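Local coordinates for IclR transcriptional regulator (Thermotoga maritima, PDB 1MKM), which probably binds DNA as a transcription factor of the IclR family, joining a winged helix-turn-helix domain to a GAF-related C-terminal domain, at residues L127-G139 with Y154-I168. Sequence-based numbering, arbitrary orientation.
Sequences LGMKVDLYSTASG and YLKIVELKPKTPNTI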
ATOM      1  N   LEU B 127      12.551  -3.455  20.199  1.00 46.00           N
ATOM      2  CA  LEU B 127      12.223  -4.095  21.471  1.00 42.26           C
ATOM      3  C   LEU B 127      12.945  -5.427  21.636  1.00 45.29           C
ATOM      4  O   LEU B 127      13.249  -6.095  20.660  1.00 41.68           O
ATOM      5  CB  LEU B 127      10.710  -4.297  21.605  1.00 46.86           C
ATOM      6  CG  LEU B 127       9.885  -3.039  21.896  1.00 46.00           C
ATOM      7  CD1 LEU B 127      10.629  -2.162  22.872  1.00 54.48           C
ATOM      8  CD2 LEU B 127       9.652  -2.266  20.636  1.00 52.31           C
ATOM      9  N   GLY B 128      13.228  -5.804  22.876  1.00 48.29           N
ATOM     10  CA  GLY B 128      13.917  -7.059  23.102  1.00 58.08           C
ATOM     11  C   GLY B 128      15.428  -6.982  22.996  1.00 48.94           C
ATOM     12  O   GLY B 128      16.126  -7.772  23.612  1.00 52.86           O
ATOM     13  N   MET B 129      15.932  -6.026  22.222  1.00 52.75           N
ATOM     14  CA  MET B 129      17.367  -5.838  22.037  1.00 45.68           C
ATOM     15  C   MET B 129      18.036  -5.452  23.354  1.00 48.01           C
ATOM     16  O   MET B 129      17.387  -4.927  24.259  1.00 48.85           O
ATOM     17  CB  MET B 129      17.598  -4.760  20.984  1.00 58.11           C
ATOM     18  CG  MET B 129      19.039  -4.516  20.623  1.00 65.71           C
ATOM     19  SD  MET B 129      19.136  -3.262  19.349  1.00 63.16           S
ATOM     20  CE  MET B 129      18.467  -4.183  17.929  1.00 53.44           C
ATOM     21  N   LYS B 130      19.336  -5.708  23.462  1.00 51.11           N
ATOM     22  CA  LYS B 130      20.069  -5.419  24.705  1.00 57.17           C
ATOM     23  C   LYS B 130      20.919  -4.160  24.603  1.00 48.70           C
ATOM     24  O   LYS B 130      21.416  -3.828  23.526  1.00 55.89           O
ATOM     25  CB  LYS B 130      20.973  -6.605  25.065  1.00 52.62           C
ATOM     26  CG  LYS B 130      20.247  -7.932  25.155  1.00 52.09           C
ATOM     27  CD  LYS B 130      19.424  -8.034  26.424  1.00 59.73           C
ATOM     28  CE  LYS B 130      20.199  -8.754  27.503  1.00 76.29           C
ATOM     29  NZ  LYS B 130      20.642 -10.097  27.019  1.00 78.98           N
ATOM     30  N   VAL B 131      21.088  -3.457  25.715  1.00 42.61           N
ATOM     31  CA  VAL B 131      21.898  -2.241  25.692  1.00 62.29           C
ATOM     32  C   VAL B 131      22.963  -2.154  26.762  1.00 57.82           C
ATOM     33  O   VAL B 131      22.720  -2.470  27.936  1.00 49.59           O
ATOM     34  CB  VAL B 131      21.048  -0.951  25.791  1.00 33.82           C
ATOM     35  CG1 VAL B 131      20.124  -0.861  24.607  1.00 52.53           C
ATOM     36  CG2 VAL B 131      20.269  -0.937  27.052  1.00 50.29           C
ATOM     37  N   ASP B 132      24.145  -1.718  26.325  1.00 59.78           N
ATOM     38  CA  ASP B 132      25.286  -1.542  27.204  1.00 67.72           C
ATOM     39  C   ASP B 132      24.906  -0.429  28.163  1.00 65.54           C
ATOM     40  O   ASP B 132      24.527   0.657  27.727  1.00 74.53           O
ATOM     41  CB  ASP B 132      26.512  -1.136  26.392  1.00 64.53           C
ATOM     42  CG  ASP B 132      26.873  -2.159  25.345  1.00 67.90           C
ATOM     43  OD1 ASP B 132      27.030  -3.347  25.705  1.00 68.85           O
ATOM     44  OD2 ASP B 132      27.004  -1.779  24.161  1.00 83.39           O
ATOM     45  N   LEU B 133      24.995  -0.703  29.461  1.00 68.97           N
ATOM     46  CA  LEU B 133      24.639   0.278  30.473  1.00 69.18           C
ATOM     47  C   LEU B 133      25.665   1.390  30.667  1.00 74.35           C
ATOM     48  O   LEU B 133      25.486   2.248  31.530  1.00 80.85           O
ATOM     49  CB  LEU B 133      24.394  -0.415  31.814  1.00 59.73           C
ATOM     50  CG  LEU B 133      23.044  -1.104  32.039  1.00 67.29           C
ATOM     51  CD1 LEU B 133      23.029  -1.800  33.397  1.00 60.67           C
ATOM     52  CD2 LEU B 133      21.926  -0.068  31.982  1.00 61.15           C
ATOM     53  N   TYR B 134      26.724   1.400  29.868  1.00 68.69           N
ATOM     54  CA  TYR B 134      27.736   2.428  30.032  1.00 62.74           C
ATOM     55  C   TYR B 134      27.842   3.419  28.883  1.00 73.80           C
ATOM     56  O   TYR B 134      28.071   4.609  29.122  1.00 75.51           O
ATOM     57  CB  TYR B 134      29.107   1.795  30.273  1.00 67.50           C
ATOM     58  CG  TYR B 134      29.650   1.018  29.090  1.00 61.88           C
ATOM     59  CD1 TYR B 134      29.266  -0.303  28.853  1.00 66.59           C
ATOM     60  CD2 TYR B 134      30.543   1.612  28.200  1.00 59.48           C
ATOM     61  CE1 TYR B 134      29.762  -1.009  27.760  1.00 52.96           C
ATOM     62  CE2 TYR B 134      31.035   0.919  27.109  1.00 49.65           C
ATOM     63  CZ  TYR B 134      30.642  -0.388  26.892  1.00 57.40           C
ATOM     64  OH  TYR B 134      31.123  -1.056  25.789  1.00 63.50           O
ATOM     65  N   SER B 135      27.688   2.948  27.644  1.00 72.92           N
ATOM     66  CA  SER B 135      27.793   3.840  26.486  1.00 71.33           C
ATOM     67  C   SER B 135      26.470   4.502  26.112  1.00 68.20           C
ATOM     68  O   SER B 135      26.395   5.237  25.131  1.00 67.72           O
ATOM     69  CB  SER B 135      28.338   3.088  25.268  1.00 70.69           C
ATOM     70  OG  SER B 135      27.425   2.100  24.825  1.00 76.16           O
ATOM     71  N   THR B 136      25.434   4.250  26.902  1.00 63.06           N
ATOM     72  CA  THR B 136      24.124   4.819  26.633  1.00 68.55           C
ATOM     73  C   THR B 136      23.637   5.697  27.804  1.00 70.82           C
ATOM     74  O   THR B 136      23.965   5.434  28.962  1.00 64.80           O
ATOM     75  CB  THR B 136      23.113   3.685  26.340  1.00 62.73           C
ATOM     76  OG1 THR B 136      21.917   4.237  25.783  1.00 77.12           O
ATOM     77  CG2 THR B 136      22.768   2.936  27.607  1.00 56.28           C
ATOM     78  N   ALA B 137      22.863   6.740  27.498  1.00 60.52           N
ATOM     79  CA  ALA B 137      22.351   7.656  28.525  1.00 66.28           C
ATOM     80  C   ALA B 137      21.435   6.988  29.549  1.00 65.56           C
ATOM     81  O   ALA B 137      21.672   7.065  30.759  1.00 66.59           O
ATOM     82  CB  ALA B 137      21.624   8.821  27.874  1.00 62.31           C
ATOM     83  N   SER B 138      20.369   6.358  29.077  1.00 61.17           N
ATOM     84  CA  SER B 138      19.470   5.673  29.994  1.00 64.44           C
ATOM     85  C   SER B 138      20.298   4.631  30.780  1.00 58.18           C
ATOM     86  O   SER B 138      19.965   4.276  31.911  1.00 50.59           O
ATOM     87  CB  SER B 138      18.333   4.999  29.206  1.00 63.49           C
ATOM     88  OG  SER B 138      18.833   4.212  28.135  1.00 64.97           O
ATOM     89  N   GLY B 139      21.384   4.159  30.170  1.00 48.86           N
ATOM     90  CA  GLY B 139      22.242   3.182  30.816  1.00 59.85           C
ATOM     91  C   GLY B 139      23.029   3.748  31.988  1.00 60.08           C
ATOM     92  O   GLY B 139      22.933   3.246  33.105  1.00 68.34           O
ATOM     93  N   TYR B 154      30.470  -3.764  38.895  1.00 92.78           N
ATOM     94  CA  TYR B 154      30.241  -3.571  37.463  1.00 89.82           C
ATOM     95  C   TYR B 154      31.529  -3.129  36.785  1.00 88.33           C
ATOM     96  O   TYR B 154      32.016  -3.786  35.863  1.00 74.94           O
ATOM     97  CB  TYR B 154      29.159  -2.509  37.215  1.00 96.35           C
ATOM     98  CG  TYR B 154      28.905  -2.215  35.740  1.00 98.15           C
ATOM     99  CD1 TYR B 154      28.015  -2.987  34.996  1.00 97.97           C
ATOM    100  CD2 TYR B 154      29.584  -1.184  35.086  1.00 98.04           C
ATOM    101  CE1 TYR B 154      27.803  -2.740  33.635  1.00 93.77           C
ATOM    102  CE2 TYR B 154      29.384  -0.934  33.724  1.00102.47           C
ATOM    103  CZ  TYR B 154      28.491  -1.718  33.006  1.00 97.05           C
ATOM    104  OH  TYR B 154      28.295  -1.484  31.662  1.00 91.37           O
ATOM    105  N   LEU B 155      32.064  -1.995  37.241  1.00 95.53           N
ATOM    106  CA  LEU B 155      33.291  -1.435  36.684  1.00 96.11           C
ATOM    107  C   LEU B 155      34.374  -2.494  36.732  1.00 96.68           C
ATOM    108  O   LEU B 155      35.268  -2.535  35.888  1.00 94.77           O
ATOM    109  CB  LEU B 155      33.733  -0.207  37.486  1.00 99.04           C
ATOM    110  CG  LEU B 155      32.771   0.983  37.555  1.00101.61           C
ATOM    111  CD1 LEU B 155      31.509   0.592  38.305  1.00100.22           C
ATOM    112  CD2 LEU B 155      33.454   2.143  38.258  1.00102.90           C
ATOM    113  N   LYS B 156      34.268  -3.358  37.733  1.00 99.49           N
ATOM    114  CA  LYS B 156      35.217  -4.438  37.928  1.00101.06           C
ATOM    115  C   LYS B 156      35.067  -5.553  36.890  1.00105.18           C
ATOM    116  O   LYS B 156      36.062  -6.090  36.407  1.00112.42           O
ATOM    117  CB  LYS B 156      35.050  -5.010  39.337  1.00 95.06           C
ATOM    118  CG  LYS B 156      35.721  -4.193  40.446  1.00 88.44           C
ATOM    119  CD  LYS B 156      35.308  -4.674  41.846  1.00 77.32           C
ATOM    120  CE  LYS B 156      35.083  -6.189  41.919  1.00 78.71           C
ATOM    121  NZ  LYS B 156      36.283  -7.008  41.587  1.00 72.86           N
ATOM    122  N   ILE B 157      33.828  -5.892  36.542  1.00106.23           N
ATOM    123  CA  ILE B 157      33.565  -6.965  35.578  1.00106.61           C
ATOM    124  C   ILE B 157      33.474  -6.514  34.116  1.00106.66           C
ATOM    125  O   ILE B 157      34.370  -6.779  33.309  1.00110.07           O
ATOM    126  CB  ILE B 157      32.247  -7.720  35.928  1.00107.09           C
ATOM    127  CG1 ILE B 157      32.315  -8.261  37.361  1.00108.03           C
ATOM    128  CG2 ILE B 157      32.016  -8.860  34.937  1.00 98.31           C
ATOM    129  CD1 ILE B 157      31.056  -8.984  37.816  1.00106.54           C
ATOM    130  N   VAL B 158      32.374  -5.838  33.795  1.00100.36           N
ATOM    131  CA  VAL B 158      32.080  -5.351  32.450  1.00 89.74           C
ATOM    132  C   VAL B 158      33.194  -4.619  31.717  1.00 82.88           C
ATOM    133  O   VAL B 158      33.777  -3.674  32.243  1.00 81.22           O
ATOM    134  CB  VAL B 158      30.847  -4.436  32.483  1.00 90.20           C
ATOM    135  CG1 VAL B 158      30.558  -3.889  31.095  1.00 94.97           C
ATOM    136  CG2 VAL B 158      29.656  -5.215  33.010  1.00 94.01           C
ATOM    137  N   GLU B 159      33.478  -5.065  30.494  1.00 77.98           N
ATOM    138  CA  GLU B 159      34.497  -4.434  29.660  1.00 79.33           C
ATOM    139  C   GLU B 159      33.906  -3.116  29.134  1.00 87.35           C
ATOM    140  O   GLU B 159      32.705  -2.859  29.284  1.00 86.24           O
ATOM    141  CB  GLU B 159      34.877  -5.354  28.485  1.00 79.11           C
ATOM    142  CG  GLU B 159      35.736  -4.685  27.405  1.00 89.39           C
ATOM    143  CD  GLU B 159      36.067  -5.600  26.228  1.00 89.80           C
ATOM    144  OE1 GLU B 159      35.191  -6.374  25.792  1.00 88.16           O
ATOM    145  OE2 GLU B 159      37.208  -5.532  25.721  1.00101.18           O
ATOM    146  N   LEU B 160      34.745  -2.282  28.527  1.00 86.24           N
ATOM    147  CA  LEU B 160      34.291  -1.003  28.005  1.00 84.58           C
ATOM    148  C   LEU B 160      34.721  -0.806  26.559  1.00 89.76           C
ATOM    149  O   LEU B 160      35.076   0.305  26.161  1.00 96.05           O
ATOM    150  CB  LEU B 160      34.837   0.142  28.863  1.00 78.06           C
ATOM    151  CG  LEU B 160      34.507   0.131  30.364  1.00 76.90           C
ATOM    152  CD1 LEU B 160      35.145   1.335  31.037  1.00 76.98           C
ATOM    153  CD2 LEU B 160      33.003   0.163  30.575  1.00 83.92           C
ATOM    154  N   LYS B 161      34.685  -1.879  25.774  1.00 89.13           N
ATOM    155  CA  LYS B 161      35.079  -1.800  24.373  1.00 94.87           C
ATOM    156  C   LYS B 161      34.498  -0.548  23.730  1.00 97.85           C
ATOM    157  O   LYS B 161      33.300  -0.469  23.466  1.00101.05           O
ATOM    158  CB  LYS B 161      34.610  -3.040  23.609  1.00 95.00           C
ATOM    159  CG  LYS B 161      34.944  -2.999  22.122  1.00 97.57           C
ATOM    160  CD  LYS B 161      34.528  -4.279  21.411  1.00101.31           C
ATOM    161  CE  LYS B 161      34.719  -4.151  19.905  1.00103.17           C
ATOM    162  NZ  LYS B 161      34.359  -5.398  19.173  1.00 99.84           N
ATOM    163  N   PRO B 162      35.350   0.456  23.472  1.00100.08           N
ATOM    164  CA  PRO B 162      34.939   1.723  22.860  1.00 98.10           C
ATOM    165  C   PRO B 162      34.296   1.558  21.480  1.00 93.48           C
ATOM    166  O   PRO B 162      34.961   1.186  20.509  1.00 90.39           O
ATOM    167  CB  PRO B 162      36.244   2.516  22.813  1.00100.88           C
ATOM    168  CG  PRO B 162      37.274   1.441  22.631  1.00 98.56           C
ATOM    169  CD  PRO B 162      36.815   0.400  23.622  1.00 98.49           C
ATOM    170  N   LYS B 163      32.999   1.848  21.409  1.00 85.63           N
ATOM    171  CA  LYS B 163      32.244   1.730  20.164  1.00 80.14           C
ATOM    172  C   LYS B 163      32.403   2.958  19.276  1.00 76.84           C
ATOM    173  O   LYS B 163      32.149   2.919  18.067  1.00 65.16           O
ATOM    174  CB  LYS B 163      30.765   1.496  20.480  1.00 84.30           C
ATOM    175  CG  LYS B 163      30.468   0.107  21.022  1.00 72.55           C
ATOM    176  CD  LYS B 163      29.078   0.026  21.621  1.00 77.24           C
ATOM    177  CE  LYS B 163      28.969   0.899  22.857  1.00 75.50           C
ATOM    178  NZ  LYS B 163      30.020   0.576  23.869  1.00 82.53           N
ATOM    179  N   THR B 164      32.825   4.053  19.883  1.00 78.03           N
ATOM    180  CA  THR B 164      33.035   5.284  19.146  1.00 85.97           C
ATOM    181  C   THR B 164      34.036   6.147  19.916  1.00 83.55           C
ATOM    182  O   THR B 164      34.128   6.054  21.142  1.00 76.65           O
ATOM    183  CB  THR B 164      31.683   6.032  18.911  1.00 80.69           C
ATOM    184  OG1 THR B 164      30.822   5.863  20.046  1.00 74.49           O
ATOM    185  CG2 THR B 164      30.982   5.481  17.674  1.00 68.32           C
ATOM    186  N   PRO B 165      34.826   6.972  19.202  1.00 79.83           N
ATOM    187  CA  PRO B 165      35.822   7.840  19.843  1.00 81.27           C
ATOM    188  C   PRO B 165      35.333   8.568  21.092  1.00 85.89           C
ATOM    189  O   PRO B 165      36.104   9.250  21.763  1.00 82.89           O
ATOM    190  CB  PRO B 165      36.231   8.805  18.719  1.00 77.98           C
ATOM    191  CG  PRO B 165      35.129   8.665  17.676  1.00 72.99           C
ATOM    192  CD  PRO B 165      34.786   7.209  17.750  1.00 71.79           C
ATOM    193  N   ASN B 166      34.051   8.421  21.404  1.00 91.58           N
ATOM    194  CA  ASN B 166      33.487   9.070  22.575  1.00 97.69           C
ATOM    195  C   ASN B 166      33.026   8.046  23.614  1.00 98.63           C
ATOM    196  O   ASN B 166      32.447   8.405  24.641  1.00 98.90           O
ATOM    197  CB  ASN B 166      32.316   9.970  22.166  1.00102.37           C
ATOM    198  CG  ASN B 166      32.692  10.970  21.080  1.00 98.09           C
ATOM    199  OD1 ASN B 166      31.941  11.901  20.797  1.00102.37           O
ATOM    200  ND2 ASN B 166      33.851  10.775  20.461  1.00 94.11           N
ATOM    201  N   THR B 167      33.289   6.769  23.346  1.00 97.24           N
ATOM    202  CA  THR B 167      32.909   5.702  24.267  1.00 89.56           C
ATOM    203  C   THR B 167      33.930   5.652  25.403  1.00 93.12           C
ATOM    204  O   THR B 167      35.070   5.222  25.206  1.00 96.00           O
ATOM    205  CB  THR B 167      32.891   4.313  23.571  1.00 88.10           C
ATOM    206  OG1 THR B 167      32.188   4.393  22.326  1.00 75.43           O
ATOM    207  CG2 THR B 167      32.198   3.286  24.454  1.00 91.17           C
ATOM    208  N   ILE B 168      33.513   6.099  26.584  1.00 87.62           N
ATOM    209  CA  ILE B 168      34.361   6.114  27.777  1.00 84.52           C
ATOM    210  C   ILE B 168      34.941   4.727  28.088  1.00 89.16           C
ATOM    211  O   ILE B 168      34.192   3.772  28.300  1.00 90.77           O
ATOM    212  CB  ILE B 168      33.551   6.583  29.003  1.00 81.70           C
ATOM    213  CG1 ILE B 168      32.907   7.937  28.718  1.00 79.65           C
ATOM    214  CG2 ILE B 168      34.448   6.679  30.219  1.00 89.40           C
ATOM    215  CD1 ILE B 168      32.071   8.467  29.869  1.00 85.65           C
TER
HETATM  216  O   HOH W   1      27.463  -3.014  29.748  1.00 56.06           O
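The ammonium group of K163 lies 2.8 Å from the phenol oxygen of Y134 (NZ to OH) and also takes part in a long salt bridge with D132, NZ to OD2 3.8 Å. Lysine suits this place because its chain, bent at chi3 and chi4, curls NZ in beside both the phenol and the carboxylate. The backbone oxygen of K161 is shared: it lies near the plane of the Y134 ring, at a weak and unsettled 3.2 Å from Y134 OH, and receives a weak bond from K163 NZ. Y154 places its own hydroxyl at the edge of the Y134 ring, OH to CD1 3.2 Å, the two side chains crossing nearly at right angles. A water ties this hydroxyl (Y154 OH to water 2.6 Å) weakly to the backbone N of L133.

Further out, the Y134 ring meets aliphatic groups on one face and at its edge, so a tyrosine, a ring with a polar end, suits the place. L160 sets CD2 over one face in a CH-pi contact, 3.9 Å from the ring centroid and 18° off its normal, and the methyl CG2 of T167 meets the edge at CE2. With CG between the backbone N and the carbonyl carbon (chi1 66°), Y134 directs its ring into the 158-168 loop. A serine in its place removes ring and phenol, and would probably open a gap beneath L160 CD2 and leave the K163 ammonium group freer to turn.

The side chain of S135 is about 8 Å from a zinc ion, and about 6 Å from that of D189, a zinc-binding residue seen in a structure of this protein. Within the GAF-related C-terminal domain, the contact fastens the turn after strand 130-132, outermost of its sheet within this chain, to the loop leaving helix 148-157. Helix 171-184 adds L174 against Y134 and L160, and L133 packs on strand 98-105.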